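Local coordinates for protein glycoside hydrolase family 61 (Trichoderma reesei QM6a, PDB 5O2X) that probably cleaves cellulose oxidatively as a copper-dependent lytic polysaccharide monooxygenase of Auxiliary Activity family 9, at residues A[44-56]-A[195-207]. Sequence-based numbering, arbitrary orientation. Where two conformers were deposited one is given.
Sequences VSPDAYQNPDIIC and GTDLYHATDPGVL. With MAN (alpha-D-mannopyranose), chain E; MAN (alpha-D-mannopyranose), chain F.
Tyr49 and Tyr199 make the tight part of this contact. The Tyr49 ring is sandwiched: Pro46 CA sits over one face, and Tyr199 CB presses on the other, 3.7 Å from the ring centroid in a CH-pi contact. Beyond CB, the edge of the Tyr199 ring turns toward that face in an inclined edge-to-face pair, planes at 56°. Val206 CG1 closes the Tyr49 edge.

Gln50 points its CB away, but a bend at chi2 (66°) folds the amide back. Both N-H groups are spent in the amide plane: NE2 gives a nearly straight bond to Thr196 O (2.9 Å). Its second goes to Tyr199 O (2.8 Å). A leucine here would probably leave both carbonyls without this donor. A water accepts from Tyr199 N and lies within donating distance of Tyr49 O and Gly195 O.

The outer side is looser and carries two O-linked mannoses, on Thr196 and Thr202. The His200 ring lies nearly parallel to the Gln50 amide, with Gln50 NE2 over one face and O3 of the Thr202 mannose over the other. The Thr196 mannose donates from O6 to Gln50 O (2.7 Å), bridging the loops.

Inward, Tyr49 OH bonds Asn173 on strand 172-183, and Tyr199 OH Glu158 on strand 151-161, seating both loops against the sheet.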
ATOM      1  N   VAL A  44      -9.225   6.439   5.174  1.00  4.27           N
ATOM      2  CA  VAL A  44      -9.380   7.741   4.531  1.00  4.46           C
ATOM      3  C   VAL A  44     -10.543   7.649   3.566  1.00  4.45           C
ATOM      4  O   VAL A  44     -10.638   6.687   2.788  1.00  5.29           O
ATOM      5  CB  VAL A  44      -8.069   8.160   3.811  1.00  4.54           C
ATOM      6  CG1 VAL A  44      -8.231   9.544   3.210  1.00  4.96           C
ATOM      7  CG2 VAL A  44      -6.884   8.106   4.746  1.00  5.20           C
ATOM      8  N   SER A  45     -11.461   8.612   3.627  0.95  4.68           N
ATOM      9  CA  SER A  45     -12.652   8.600   2.805  0.95  4.97           C
ATOM     10  C   SER A  45     -12.468   9.440   1.553  0.95  4.57           C
ATOM     11  O   SER A  45     -11.562  10.279   1.460  0.95  4.73           O
ATOM     12  CB  SER A  45     -13.839   9.187   3.607  0.95  5.96           C
ATOM     13  OG  SER A  45     -14.171   8.418   4.719  0.95  6.23           O
ATOM     14  N   PRO A  46     -13.394   9.308   0.577  1.00  4.70           N
ATOM     15  CA  PRO A  46     -13.311  10.109  -0.647  1.00  4.89           C
ATOM     16  C   PRO A  46     -13.302  11.618  -0.425  1.00  5.25           C
ATOM     17  O   PRO A  46     -12.701  12.335  -1.225  1.00  5.45           O
ATOM     18  CB  PRO A  46     -14.520   9.628  -1.471  1.00  5.23           C
ATOM     19  CG  PRO A  46     -14.676   8.197  -1.051  1.00  5.36           C
ATOM     20  CD  PRO A  46     -14.379   8.205   0.437  1.00  5.15           C
ATOM     21  N   ASP A  47     -13.938  12.097   0.639  1.00  5.57           N
ATOM     22  CA  ASP A  47     -13.911  13.512   0.939  0.75  6.14           C
ATOM     23  C   ASP A  47     -12.525  14.001   1.395  1.00  5.86           C
ATOM     24  O   ASP A  47     -12.357  15.202   1.565  1.00  7.32           O
ATOM     25  CB  ASP A  47     -15.044  13.946   1.889  0.75  7.96           C
ATOM     26  CG  ASP A  47     -14.912  13.385   3.321  0.75  9.72           C
ATOM     27  OD1 ASP A  47     -13.948  12.724   3.632  0.75 11.75           O
ATOM     28  OD2 ASP A  47     -15.836  13.529   4.140  0.75 16.67           O
ATOM     29  N   ALA A  48     -11.551  13.102   1.476  1.00  5.27           N
ATOM     30  CA  ALA A  48     -10.172  13.440   1.733  1.00  5.25           C
ATOM     31  C   ALA A  48      -9.236  13.007   0.615  1.00  5.03           C
ATOM     32  O   ALA A  48      -8.014  13.086   0.772  1.00  5.43           O
ATOM     33  CB  ALA A  48      -9.727  12.908   3.097  1.00  5.33           C
ATOM     34  N   TYR A  49      -9.782  12.640  -0.535  1.00  4.88           N
ATOM     35  CA  TYR A  49      -8.916  12.231  -1.643  1.00  4.77           C
ATOM     36  C   TYR A  49      -8.061  13.371  -2.197  1.00  4.71           C
ATOM     37  O   TYR A  49      -7.036  13.113  -2.824  1.00  5.03           O
ATOM     38  CB  TYR A  49      -9.740  11.657  -2.789  1.00  4.70           C
ATOM     39  CG  TYR A  49     -10.267  10.256  -2.604  1.00  4.43           C
ATOM     40  CD1 TYR A  49      -9.897   9.416  -1.552  1.00  4.42           C
ATOM     41  CD2 TYR A  49     -11.177   9.761  -3.535  1.00  4.66           C
ATOM     42  CE1 TYR A  49     -10.386   8.115  -1.455  1.00  4.45           C
ATOM     43  CE2 TYR A  49     -11.655   8.460  -3.455  1.00  4.62           C
ATOM     44  CZ  TYR A  49     -11.229   7.631  -2.448  1.00  4.41           C
ATOM     45  OH  TYR A  49     -11.718   6.349  -2.421  1.00  4.95           O
ATOM     46  N   GLN A  50      -8.511  14.624  -2.006  1.00  4.89           N
ATOM     47  CA  GLN A  50      -7.758  15.777  -2.437  1.00  5.21           C
ATOM     48  C   GLN A  50      -7.024  16.457  -1.275  1.00  5.64           C
ATOM     49  O   GLN A  50      -6.566  17.573  -1.412  1.00  7.35           O
ATOM     50  CB  GLN A  50      -8.625  16.740  -3.260  1.00  5.76           C
ATOM     51  CG  GLN A  50      -8.688  16.340  -4.756  1.00  6.29           C
ATOM     52  CD  GLN A  50      -9.403  15.027  -5.038  1.00  6.09           C
ATOM     53  OE1 GLN A  50     -10.619  14.944  -4.886  1.00  7.32           O
ATOM     54  NE2 GLN A  50      -8.653  14.019  -5.459  1.00  6.18           N
ATOM     55  N   ASN A  51      -6.914  15.743  -0.145  1.00  5.45           N
ATOM     56  CA  ASN A  51      -6.287  16.186   1.097  0.70  6.15           C
ATOM     57  C   ASN A  51      -5.021  15.380   1.296  1.00  5.48           C
ATOM     58  O   ASN A  51      -4.971  14.213   0.900  1.00  5.16           O
ATOM     59  CB  ASN A  51      -7.270  15.867   2.256  0.70  7.77           C
ATOM     60  CG  ASN A  51      -6.745  16.301   3.615  0.70  9.29           C
ATOM     61  OD1 ASN A  51      -5.983  15.578   4.371  0.70  8.17           O
ATOM     62  ND2 ASN A  51      -7.088  17.521   3.960  0.70 11.82           N
ATOM     63  N   PRO A  52      -4.012  15.918   2.001  1.00  6.03           N
ATOM     64  CA  PRO A  52      -2.790  15.175   2.246  0.54  5.86           C
ATOM     65  C   PRO A  52      -2.973  13.832   2.925  1.00  5.00           C
ATOM     66  O   PRO A  52      -2.092  12.966   2.796  1.00  4.86           O
ATOM     67  CB  PRO A  52      -1.965  16.151   3.114  0.54  6.79           C
ATOM     68  CG  PRO A  52      -2.941  17.159   3.661  0.54  7.35           C
ATOM     69  CD  PRO A  52      -3.950  17.281   2.590  0.54  6.98           C
ATOM     70  N   ASP A  53      -4.045  13.640   3.658  1.00  4.91           N
ATOM     71  CA  ASP A  53      -4.269  12.346   4.337  1.00  4.68           C
ATOM     72  C   ASP A  53      -4.268  11.158   3.393  1.00  4.34           C
ATOM     73  O   ASP A  53      -3.950  10.052   3.814  1.00  4.41           O
ATOM     74  CB  ASP A  53      -5.598  12.377   5.116  1.00  4.97           C
ATOM     75  CG  ASP A  53      -5.539  13.177   6.400  1.00  5.81           C
ATOM     76  OD1 ASP A  53      -4.449  13.612   6.828  1.00  6.27           O
ATOM     77  OD2 ASP A  53      -6.651  13.344   6.984  1.00  6.94           O
ATOM     78  N   ILE A  54      -4.690  11.334   2.131  1.00  4.41           N
ATOM     79  CA  ILE A  54      -4.731  10.157   1.232  1.00  4.26           C
ATOM     80  C   ILE A  54      -3.339   9.658   0.892  1.00  4.24           C
ATOM     81  O   ILE A  54      -3.195   8.499   0.461  1.00  4.65           O
ATOM     82  CB  ILE A  54      -5.512  10.502  -0.056  1.00  4.44           C
ATOM     83  CG1 ILE A  54      -5.887   9.249  -0.858  1.00  4.77           C
ATOM     84  CG2 ILE A  54      -4.742  11.486  -0.955  1.00  4.85           C
ATOM     85  CD1 ILE A  54      -6.667   8.187  -0.106  1.00  5.01           C
ATOM     86  N   ILE A  55      -2.302  10.484   1.063  1.00  4.15           N
ATOM     87  CA  ILE A  55      -0.980  10.096   0.573  1.00  4.46           C
ATOM     88  C   ILE A  55      -0.449   8.900   1.334  1.00  4.30           C
ATOM     89  O   ILE A  55      -0.126   7.853   0.771  1.00  4.37           O
ATOM     90  CB  ILE A  55      -0.023  11.302   0.629  1.00  4.82           C
ATOM     91  CG1 ILE A  55      -0.561  12.488  -0.214  1.00  5.51           C
ATOM     92  CG2 ILE A  55       1.351  10.878   0.162  1.00  5.70           C
ATOM     93  CD1 ILE A  55       0.137  13.792   0.108  1.00  5.91           C
ATOM     94  N   CYS A  56      -0.350   9.031   2.663  1.00  4.20           N
ATOM     95  CA  CYS A  56       0.200   8.020   3.563  1.00  4.15           C
ATOM     96  C   CYS A  56      -0.667   7.832   4.821  1.00  3.84           C
ATOM     97  O   CYS A  56      -0.179   7.366   5.856  1.00  4.15           O
ATOM     98  CB  CYS A  56       1.645   8.320   3.931  1.00  4.29           C
ATOM     99  SG  CYS A  56       2.800   8.125   2.542  1.00  4.67           S
ATOM    100  N   GLY A 195      -0.163  12.050  -5.035  1.00  4.77           N
ATOM    101  CA  GLY A 195      -1.140  11.343  -4.205  1.00  4.89           C
ATOM    102  C   GLY A 195      -2.518  11.940  -4.203  1.00  4.53           C
ATOM    103  O   GLY A 195      -3.501  11.184  -4.297  1.00  4.96           O
ATOM    104  N   THR A 196      -2.627  13.274  -4.145  1.00  4.79           N
ATOM    105  CA  THR A 196      -3.945  13.906  -4.097  1.00  4.86           C
ATOM    106  C   THR A 196      -4.635  14.007  -5.470  1.00  5.00           C
ATOM    107  O   THR A 196      -5.754  14.525  -5.531  1.00  5.95           O
ATOM    108  CB  THR A 196      -3.863  15.295  -3.437  1.00  5.66           C
ATOM    109  OG1 THR A 196      -2.986  16.120  -4.215  1.00  5.99           O
ATOM    110  CG2 THR A 196      -3.422  15.198  -2.022  1.00  6.28           C
ATOM    111  N   ASP A 197      -3.974  13.496  -6.504  1.00  5.16           N
ATOM    112  CA  ASP A 197      -4.579  13.370  -7.829  1.00  5.39           C
ATOM    113  C   ASP A 197      -4.905  11.926  -8.174  1.00  5.36           C
ATOM    114  O   ASP A 197      -5.476  11.686  -9.239  1.00  6.69           O
ATOM    115  CB  ASP A 197      -3.636  13.934  -8.890  1.00  5.91           C
ATOM    116  CG  ASP A 197      -3.510  15.449  -8.831  1.00  6.73           C
ATOM    117  OD1 ASP A 197      -4.382  16.181  -8.356  1.00  9.14           O
ATOM    118  OD2 ASP A 197      -2.434  15.903  -9.312  1.00  7.93           O
ATOM    119  N   LEU A 198      -4.628  10.954  -7.300  1.00  4.71           N
ATOM    120  CA  LEU A 198      -4.864   9.562  -7.657  1.00  4.89           C
ATOM    121  C   LEU A 198      -6.347   9.266  -7.874  1.00  4.75           C
ATOM    122  O   LEU A 198      -6.707   8.609  -8.842  1.00  5.64           O
ATOM    123  CB  LEU A 198      -4.335   8.617  -6.559  1.00  5.04           C
ATOM    124  CG  LEU A 198      -2.829   8.542  -6.451  1.00  5.20           C
ATOM    125  CD1 LEU A 198      -2.453   7.795  -5.178  1.00  5.72           C
ATOM    126  CD2 LEU A 198      -2.200   7.862  -7.668  1.00  6.41           C
ATOM    127  N   TYR A 199      -7.202   9.684  -6.938  1.00  4.67           N
ATOM    128  CA  TYR A 199      -8.578   9.192  -6.850  1.00  4.60           C
ATOM    129  C   TYR A 199      -9.572  10.350  -6.732  1.00  4.70           C
ATOM    130  O   TYR A 199      -9.270  11.376  -6.140  1.00  5.25           O
ATOM    131  CB  TYR A 199      -8.737   8.353  -5.586  1.00  5.14           C
ATOM    132  CG  TYR A 199      -7.760   7.215  -5.469  1.00  4.57           C
ATOM    133  CD1 TYR A 199      -7.469   6.364  -6.540  1.00  4.58           C
ATOM    134  CD2 TYR A 199      -7.120   6.963  -4.279  1.00  4.90           C
ATOM    135  CE1 TYR A 199      -6.603   5.308  -6.388  1.00  4.65           C
ATOM    136  CE2 TYR A 199      -6.265   5.911  -4.128  1.00  5.00           C
ATOM    137  CZ  TYR A 199      -6.008   5.054  -5.178  1.00  4.56           C
ATOM    138  OH  TYR A 199      -5.182   3.974  -5.070  1.00  5.00           O
ATOM    139  N   HIS A 200     -10.759  10.105  -7.265  1.00  4.93           N
ATOM    140  CA  HIS A 200     -11.862  11.019  -7.123  1.00  5.27           C
ATOM    141  C   HIS A 200     -13.104  10.285  -6.643  1.00  5.35           C
ATOM    142  O   HIS A 200     -13.296   9.107  -6.958  1.00  5.30           O
ATOM    143  CB  HIS A 200     -12.153  11.804  -8.413  1.00  7.33           C
ATOM    144  CG  HIS A 200     -11.086  12.815  -8.670  1.00 10.01           C
ATOM    145  ND1 HIS A 200      -9.863  12.519  -9.213  1.00 11.88           N
ATOM    146  CD2 HIS A 200     -11.043  14.119  -8.326  1.00 13.01           C
ATOM    147  CE1 HIS A 200      -9.097  13.608  -9.204  1.00 14.11           C
ATOM    148  NE2 HIS A 200      -9.816  14.597  -8.707  1.00 15.69           N
ATOM    149  N   ALA A 201     -13.963  10.996  -5.935  1.00  5.66           N
ATOM    150  CA  ALA A 201     -15.125  10.421  -5.281  1.00  5.91           C
ATOM    151  C   ALA A 201     -16.145   9.847  -6.255  1.00  5.84           C
ATOM    152  O   ALA A 201     -16.982   9.039  -5.840  1.00  7.63           O
ATOM    153  CB  ALA A 201     -15.815  11.472  -4.418  1.00  6.81           C
ATOM    154  N   THR A 202     -16.111  10.251  -7.514  1.00  5.84           N
ATOM    155  CA  THR A 202     -17.026   9.733  -8.536  1.00  6.86           C
ATOM    156  C   THR A 202     -16.368   8.682  -9.436  1.00  6.08           C
ATOM    157  O   THR A 202     -17.006   8.252 -10.406  1.00  7.24           O
ATOM    158  CB  THR A 202     -17.507  10.880  -9.414  1.00 10.51           C
ATOM    159  OG1 THR A 202     -16.334  11.487  -9.990  1.00 12.48           O
ATOM    160  CG2 THR A 202     -18.331  11.901  -8.614  1.00 13.00           C
ATOM    161  N   ASP A 203     -15.135   8.274  -9.180  1.00  5.55           N
ATOM    162  CA  ASP A 203     -14.501   7.302 -10.064  1.00  5.47           C
ATOM    163  C   ASP A 203     -15.314   6.020 -10.093  1.00  5.52           C
ATOM    164  O   ASP A 203     -15.948   5.627  -9.099  1.00  5.42           O
ATOM    165  CB  ASP A 203     -13.091   6.972  -9.575  1.00  5.88           C
ATOM    166  CG  ASP A 203     -12.069   8.083  -9.843  1.00  7.49           C
ATOM    167  OD1 ASP A 203     -12.383   9.024 -10.593  1.00  9.46           O
ATOM    168  OD2 ASP A 203     -10.973   8.000  -9.249  1.00  8.50           O
ATOM    169  N   PRO A 204     -15.287   5.297 -11.226  1.00  5.82           N
ATOM    170  CA  PRO A 204     -16.138   4.094 -11.353  1.00  6.37           C
ATOM    171  C   PRO A 204     -15.792   2.967 -10.403  1.00  5.99           C
ATOM    172  O   PRO A 204     -16.670   2.141 -10.125  1.00  6.81           O
ATOM    173  CB  PRO A 204     -15.963   3.709 -12.835  1.00  8.61           C
ATOM    174  CG  PRO A 204     -14.674   4.326 -13.221  1.00  9.09           C
ATOM    175  CD  PRO A 204     -14.585   5.622 -12.491  1.00  6.54           C
ATOM    176  N   GLY A 205     -14.569   2.926  -9.906  1.00  5.64           N
ATOM    177  CA  GLY A 205     -14.188   1.939  -8.904  1.00  5.50           C
ATOM    178  C   GLY A 205     -14.244   2.431  -7.467  1.00  4.87           C
ATOM    179  O   GLY A 205     -13.858   1.727  -6.543  1.00  5.69           O
ATOM    180  N   VAL A 206     -14.747   3.651  -7.280  1.00  5.01           N
ATOM    181  CA  VAL A 206     -14.918   4.294  -5.960  1.00  5.00           C
ATOM    182  C   VAL A 206     -16.393   4.366  -5.580  1.00  4.73           C
ATOM    183  O   VAL A 206     -16.749   4.000  -4.472  1.00  5.23           O
ATOM    184  CB  VAL A 206     -14.265   5.687  -5.939  1.00  5.14           C
ATOM    185  CG1 VAL A 206     -14.638   6.447  -4.654  1.00  5.38           C
ATOM    186  CG2 VAL A 206     -12.759   5.567  -6.084  1.00  5.50           C
ATOM    187  N   LEU A 207     -17.211   4.871  -6.501  1.00  5.10           N
ATOM    188  CA  LEU A 207     -18.657   4.990  -6.287  1.00  5.23           C
ATOM    189  C   LEU A 207     -19.269   3.833  -7.081  1.00  5.44           C
ATOM    190  O   LEU A 207     -19.433   3.921  -8.305  1.00  6.55           O
ATOM    191  CB  LEU A 207     -19.144   6.374  -6.736  1.00  5.50           C
ATOM    192  CG  LEU A 207     -20.643   6.595  -6.577  1.00  6.16           C
ATOM    193  CD1 LEU A 207     -21.081   6.469  -5.131  1.00  7.23           C
ATOM    194  CD2 LEU A 207     -21.009   7.956  -7.115  1.00  7.22           C
TER
HETATM  195  C1  MAN E 304      -3.679  17.233  -4.754  0.75  5.55           C
HETATM  196  C2  MAN E 304      -2.789  17.919  -5.755  0.75  6.62           C
HETATM  197  C3  MAN E 304      -1.576  18.511  -4.990  0.75  7.41           C
HETATM  198  C4  MAN E 304      -1.978  19.374  -3.787  0.75  8.27           C
HETATM  199  C5  MAN E 304      -2.985  18.644  -2.929  0.75  6.69           C
HETATM  200  C6  MAN E 304      -3.622  19.508  -1.853  0.75  6.97           C
HETATM  201  O2  MAN E 304      -3.504  18.978  -6.364  0.75  8.08           O
HETATM  202  O3  MAN E 304      -0.713  19.259  -5.865  0.75  8.79           O
HETATM  203  O4  MAN E 304      -0.836  19.639  -2.961  0.75  9.83           O
HETATM  204  O5  MAN E 304      -4.079  18.122  -3.725  0.75  6.13           O
HETATM  205  O6  MAN E 304      -4.236  18.777  -0.851  0.75  6.54           O
HETATM  206  C1  MAN F 305     -16.235  11.480 -11.433  0.62 13.53           C
HETATM  207  C2  MAN F 305     -14.773  11.645 -11.893  0.62 14.88           C
HETATM  208  C3  MAN F 305     -14.241  13.014 -11.531  0.62 16.41           C
HETATM  209  C4  MAN F 305     -15.167  14.047 -12.109  0.62 16.24           C
HETATM  210  C5  MAN F 305     -16.573  13.818 -11.583  0.62 16.19           C
HETATM  211  C6  MAN F 305     -17.520  14.871 -12.145  0.62 17.19           C
HETATM  212  O2  MAN F 305     -14.633  11.496 -13.313  0.62 18.42           O
HETATM  213  O3  MAN F 305     -12.900  13.189 -12.011  0.62 20.47           O
HETATM  214  O4  MAN F 305     -14.642  15.315 -11.710  0.62 20.26           O
HETATM  215  O5  MAN F 305     -17.031  12.518 -11.967  0.62 13.97           O
HETATM  216  O6  MAN F 305     -18.837  14.662 -11.622  0.62 20.85           O
HETATM  217  O   HOH W   1      -6.321  10.884  -4.445  0.93  4.89           O
HETATM  218  O   HOH W   2     -12.962  13.607  -5.179  0.76  7.19           O